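Local structure of C2 domain protein (Scophthalmus maximus, 3W56) at residues V48-S59 with E71-Q79. The protein binds calcium ions through its C2 domain and may have wide-pore channel activity. Numbering follows the deposited sequence.
Sequences VFCGSANLGETS and EEFSHFKAQ
The ring of F73 meets V48, L55, G56, E57 and T58, a worked example of how two beta sheets share one aromatic side chain at their margin. Apolar contacts come first. V48 lays CG2 over one ring face, 3.8 Å from the F73 ring centroid and 14° off the normal, a well-formed CH-pi contact. The far rim of the ring reaches the opposing main chain, F73 CZ lying 3.4 Å from T58 N, while the T58 and F73 side chains cross at about a right angle, with T58 CG2 resting against CE2 and CZ. A side-chain carbon at G56 would sit tight against F73 CE1 and, at these backbone angles, be jammed against L55 O. Further along, H75 turns its CG anti to the backbone N (chi1 -174°), which brings the imidazole up to A53, whose CB makes an off-centre CH-pi contact and sits 3.8 Å from H75 NE2. L55 crosses H75 almost perpendicularly, with CD2 pressed to within 3.4 Å of H75 CB, and C50 SG approaches the edge of the imidazole.

Polar contacts gather at the other end. E71 bends at chi2 (88°) so that OE2 accepts two bonds from S59: OG, 2.8 Å from OE2, uses the syn lone pair, whereas the backbone N, 2.9 Å from OE2, donates from above the carboxylate plane. A water donates to E71 OE1. With an alanine here, S59 N and S59 OG would probably both lose this acceptor, and the hydroxyl could turn more freely.

F73 and H75 pair their backbones with L26 and L24 of strand 22-32, whereas V48 and C50 sit beside strand 53-57 in the other sheet. Facing side chains from two four-stranded antiparallel sheets, closed here along one border, are characteristic of the C2 beta sandwich.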
loop_
_atom_site.group_PDB
_atom_site.type_symbol
_atom_site.label_atom_id
_atom_site.label_comp_id
_atom_site.label_asym_id
_atom_site.label_seq_id
_atom_site.Cartn_x
_atom_site.Cartn_y
_atom_site.Cartn_z
ATOM N N VAL A 48 1.905 -2.411 4.565
ATOM C CA VAL A 48 1.266 -3.531 3.873
ATOM C C VAL A 48 1.065 -4.679 4.826
ATOM O O VAL A 48 2.049 -5.234 5.422
ATOM C CB VAL A 48 2.117 -4.082 2.703
ATOM C CG1 VAL A 48 1.410 -5.144 1.934
ATOM C CG2 VAL A 48 2.478 -2.923 1.766
ATOM N N PHE A 49 -0.203 -5.033 4.954
ATOM C CA PHE A 49 -0.606 -6.199 5.748
ATOM C C PHE A 49 -1.389 -7.162 4.880
ATOM O O PHE A 49 -2.191 -6.766 4.017
ATOM C CB PHE A 49 -1.506 -5.774 6.921
ATOM C CG PHE A 49 -0.908 -4.693 7.783
ATOM C CD1 PHE A 49 -0.224 -5.007 8.950
ATOM C CD2 PHE A 49 -1.005 -3.363 7.393
ATOM C CE1 PHE A 49 0.328 -3.977 9.739
ATOM C CE2 PHE A 49 -0.491 -2.319 8.161
ATOM C CZ PHE A 49 0.204 -2.637 9.350
ATOM N N CYS A 50 -1.162 -8.443 5.103
ATOM C CA CYS A 50 -2.030 -9.432 4.509
ATOM C C CYS A 50 -2.656 -10.215 5.640
ATOM O O CYS A 50 -1.951 -11.010 6.306
ATOM C CB CYS A 50 -1.242 -10.400 3.624
ATOM S SG CYS A 50 -2.386 -11.506 2.789
ATOM N N GLY A 51 -3.959 -10.031 5.843
ATOM C CA GLY A 51 -4.584 -10.561 7.050
ATOM C C GLY A 51 -3.836 -10.054 8.279
ATOM O O GLY A 51 -3.725 -8.848 8.509
ATOM N N SER A 52 -3.295 -10.978 9.078
ATOM C CA SER A 52 -2.625 -10.600 10.327
ATOM C C SER A 52 -1.093 -10.561 10.171
ATOM O O SER A 52 -0.361 -10.384 11.140
ATOM C CB SER A 52 -2.982 -11.615 11.448
ATOM O OG SER A 52 -2.706 -12.949 11.033
ATOM N N ALA A 53 -0.615 -10.757 8.952
ATOM C CA ALA A 53 0.817 -10.681 8.689
ATOM C C ALA A 53 1.221 -9.274 8.220
ATOM O O ALA A 53 0.735 -8.776 7.200
ATOM C CB ALA A 53 1.203 -11.709 7.666
ATOM N N ASN A 54 2.091 -8.629 8.988
ATOM C CA ASN A 54 2.693 -7.366 8.591
ATOM C C ASN A 54 3.783 -7.639 7.555
ATOM O O ASN A 54 4.942 -7.946 7.900
ATOM C CB ASN A 54 3.267 -6.650 9.822
ATOM C CG ASN A 54 3.769 -5.255 9.521
ATOM O OD1 ASN A 54 3.873 -4.827 8.368
ATOM N ND2 ASN A 54 4.108 -4.530 10.586
ATOM N N LEU A 55 3.414 -7.506 6.275
ATOM C CA LEU A 55 4.313 -7.785 5.158
ATOM C C LEU A 55 5.506 -6.827 5.016
ATOM O O LEU A 55 6.496 -7.158 4.343
ATOM C CB LEU A 55 3.520 -7.830 3.854
ATOM C CG LEU A 55 2.488 -8.921 3.770
ATOM C CD1 LEU A 55 1.975 -8.980 2.359
ATOM C CD2 LEU A 55 3.093 -10.306 4.162
ATOM N N GLY A 56 5.457 -5.683 5.706
ATOM C CA GLY A 56 6.480 -4.667 5.570
ATOM C C GLY A 56 5.982 -3.280 5.171
ATOM O O GLY A 56 4.790 -2.954 5.265
ATOM N N GLU A 57 6.923 -2.422 4.835
ATOM C CA GLU A 57 6.579 -1.080 4.422
ATOM C C GLU A 57 7.535 -0.676 3.338
ATOM O O GLU A 57 8.669 -1.207 3.254
ATOM C CB GLU A 57 6.546 -0.062 5.579
ATOM C CG GLU A 57 7.543 -0.231 6.674
ATOM C CD GLU A 57 7.345 0.830 7.777
ATOM O OE1 GLU A 57 8.118 1.824 7.772
ATOM O OE2 GLU A 57 6.406 0.686 8.620
ATOM N N THR A 58 7.063 0.216 2.460
ATOM C CA THR A 58 8.024 0.875 1.607
ATOM C C THR A 58 8.990 1.813 2.333
ATOM O O THR A 58 8.712 2.309 3.415
ATOM C CB THR A 58 7.343 1.754 0.535
ATOM O OG1 THR A 58 6.694 2.914 1.109
ATOM C CG2 THR A 58 6.296 0.931 -0.244
ATOM N N SER A 59 10.067 2.131 1.617
ATOM C CA SER A 59 10.869 3.301 1.917
ATOM C C SER A 59 10.059 4.604 1.800
ATOM O O SER A 59 8.956 4.665 1.225
ATOM C CB SER A 59 12.153 3.315 1.040
ATOM O OG SER A 59 11.833 3.575 -0.352
ATOM N N GLU A 71 9.324 -0.888 -4.454
ATOM C CA GLU A 71 9.034 -2.019 -3.575
ATOM C C GLU A 71 7.881 -2.876 -4.015
ATOM O O GLU A 71 6.819 -2.393 -4.479
ATOM C CB GLU A 71 8.966 -1.671 -2.105
ATOM C CG GLU A 71 10.186 -1.096 -1.509
ATOM C CD GLU A 71 10.325 0.398 -1.608
ATOM O OE1 GLU A 71 9.676 1.114 -2.451
ATOM O OE2 GLU A 71 11.107 0.898 -0.795
ATOM N N GLU A 72 8.091 -4.171 -3.948
ATOM C CA GLU A 72 7.072 -5.151 -4.111
ATOM C C GLU A 72 7.074 -5.991 -2.825
ATOM O O GLU A 72 8.118 -6.073 -2.109
ATOM C CB GLU A 72 7.278 -5.960 -5.362
ATOM C CG GLU A 72 7.643 -5.061 -6.565
ATOM C CD GLU A 72 7.600 -5.796 -7.864
ATOM O OE1 GLU A 72 7.560 -5.027 -8.869
ATOM O OE2 GLU A 72 7.595 -7.071 -7.859
ATOM N N PHE A 73 5.925 -6.580 -2.522
ATOM C CA PHE A 73 5.739 -7.327 -1.287
ATOM C C PHE A 73 5.149 -8.652 -1.654
ATOM O O PHE A 73 4.157 -8.751 -2.407
ATOM C CB PHE A 73 4.811 -6.551 -0.311
ATOM C CG PHE A 73 5.348 -5.193 0.086
ATOM C CD1 PHE A 73 6.170 -5.076 1.227
ATOM C CD2 PHE A 73 5.099 -4.038 -0.703
ATOM C CE1 PHE A 73 6.688 -3.888 1.617
ATOM C CE2 PHE A 73 5.618 -2.810 -0.290
ATOM C CZ PHE A 73 6.449 -2.721 0.852
ATOM N N SER A 74 5.732 -9.729 -1.114
ATOM C CA SER A 74 5.139 -10.998 -1.405
ATOM C C SER A 74 4.891 -11.692 -0.054
ATOM O O SER A 74 5.620 -11.495 0.963
ATOM C CB SER A 74 6.002 -11.842 -2.394
ATOM O OG SER A 74 5.643 -11.668 -3.803
ATOM N N HIS A 75 3.797 -12.431 -0.050
ATOM C CA HIS A 75 3.437 -13.272 1.117
ATOM C C HIS A 75 3.128 -14.661 0.579
ATOM O O HIS A 75 2.271 -14.903 -0.307
ATOM C CB HIS A 75 2.255 -12.690 1.887
ATOM C CG HIS A 75 1.947 -13.434 3.167
ATOM N ND1 HIS A 75 2.933 -13.930 4.006
ATOM C CD2 HIS A 75 0.766 -13.733 3.762
ATOM C CE1 HIS A 75 2.369 -14.518 5.052
ATOM N NE2 HIS A 75 1.055 -14.386 4.945
ATOM N N PHE A 76 3.830 -15.665 1.145
ATOM C CA PHE A 76 3.670 -16.988 0.496
ATOM C C PHE A 76 2.687 -17.922 1.224
ATOM O O PHE A 76 2.556 -19.074 0.818
ATOM C CB PHE A 76 5.028 -17.650 0.281
ATOM C CG PHE A 76 5.870 -16.926 -0.706
ATOM C CD1 PHE A 76 5.790 -17.231 -2.048
ATOM C CD2 PHE A 76 6.721 -15.902 -0.267
ATOM C CE1 PHE A 76 6.552 -16.537 -2.963
ATOM C CE2 PHE A 76 7.491 -15.178 -1.165
ATOM C CZ PHE A 76 7.407 -15.517 -2.527
ATOM N N LYS A 77 1.922 -17.351 2.175
ATOM C CA LYS A 77 0.940 -18.066 2.994
ATOM C C LYS A 77 -0.405 -17.390 2.836
ATOM O O LYS A 77 -1.325 -17.498 3.671
ATOM C CB LYS A 77 1.325 -17.995 4.473
ATOM C CG LYS A 77 2.608 -18.721 4.802
ATOM C CD LYS A 77 2.470 -19.304 6.194
ATOM C CE LYS A 77 2.870 -18.334 7.253
ATOM N NZ LYS A 77 2.217 -18.767 8.562
ATOM N N ALA A 78 -0.514 -16.643 1.776
ATOM C CA ALA A 78 -1.787 -15.969 1.549
ATOM C C ALA A 78 -2.891 -16.964 1.200
ATOM O O ALA A 78 -2.669 -18.072 0.695
ATOM C CB ALA A 78 -1.624 -14.936 0.457
ATOM N N GLN A 79 -4.126 -16.562 1.446
ATOM C CA GLN A 79 -5.233 -17.372 0.973
ATOM C C GLN A 79 -6.320 -16.437 0.494
ATOM O O GLN A 79 -6.398 -15.308 0.950
ATOM C CB GLN A 79 -5.798 -18.213 2.134
ATOM C CG GLN A 79 -4.930 -19.436 2.503
ATOM C CD GLN A 79 -4.933 -20.473 1.387
ATOM O OE1 GLN A 79 -3.962 -21.237 1.209
ATOM N NE2 GLN A 79 -6.029 -20.498 0.608
HETATM O O HOH W 1 10.932 3.297 -3.692
#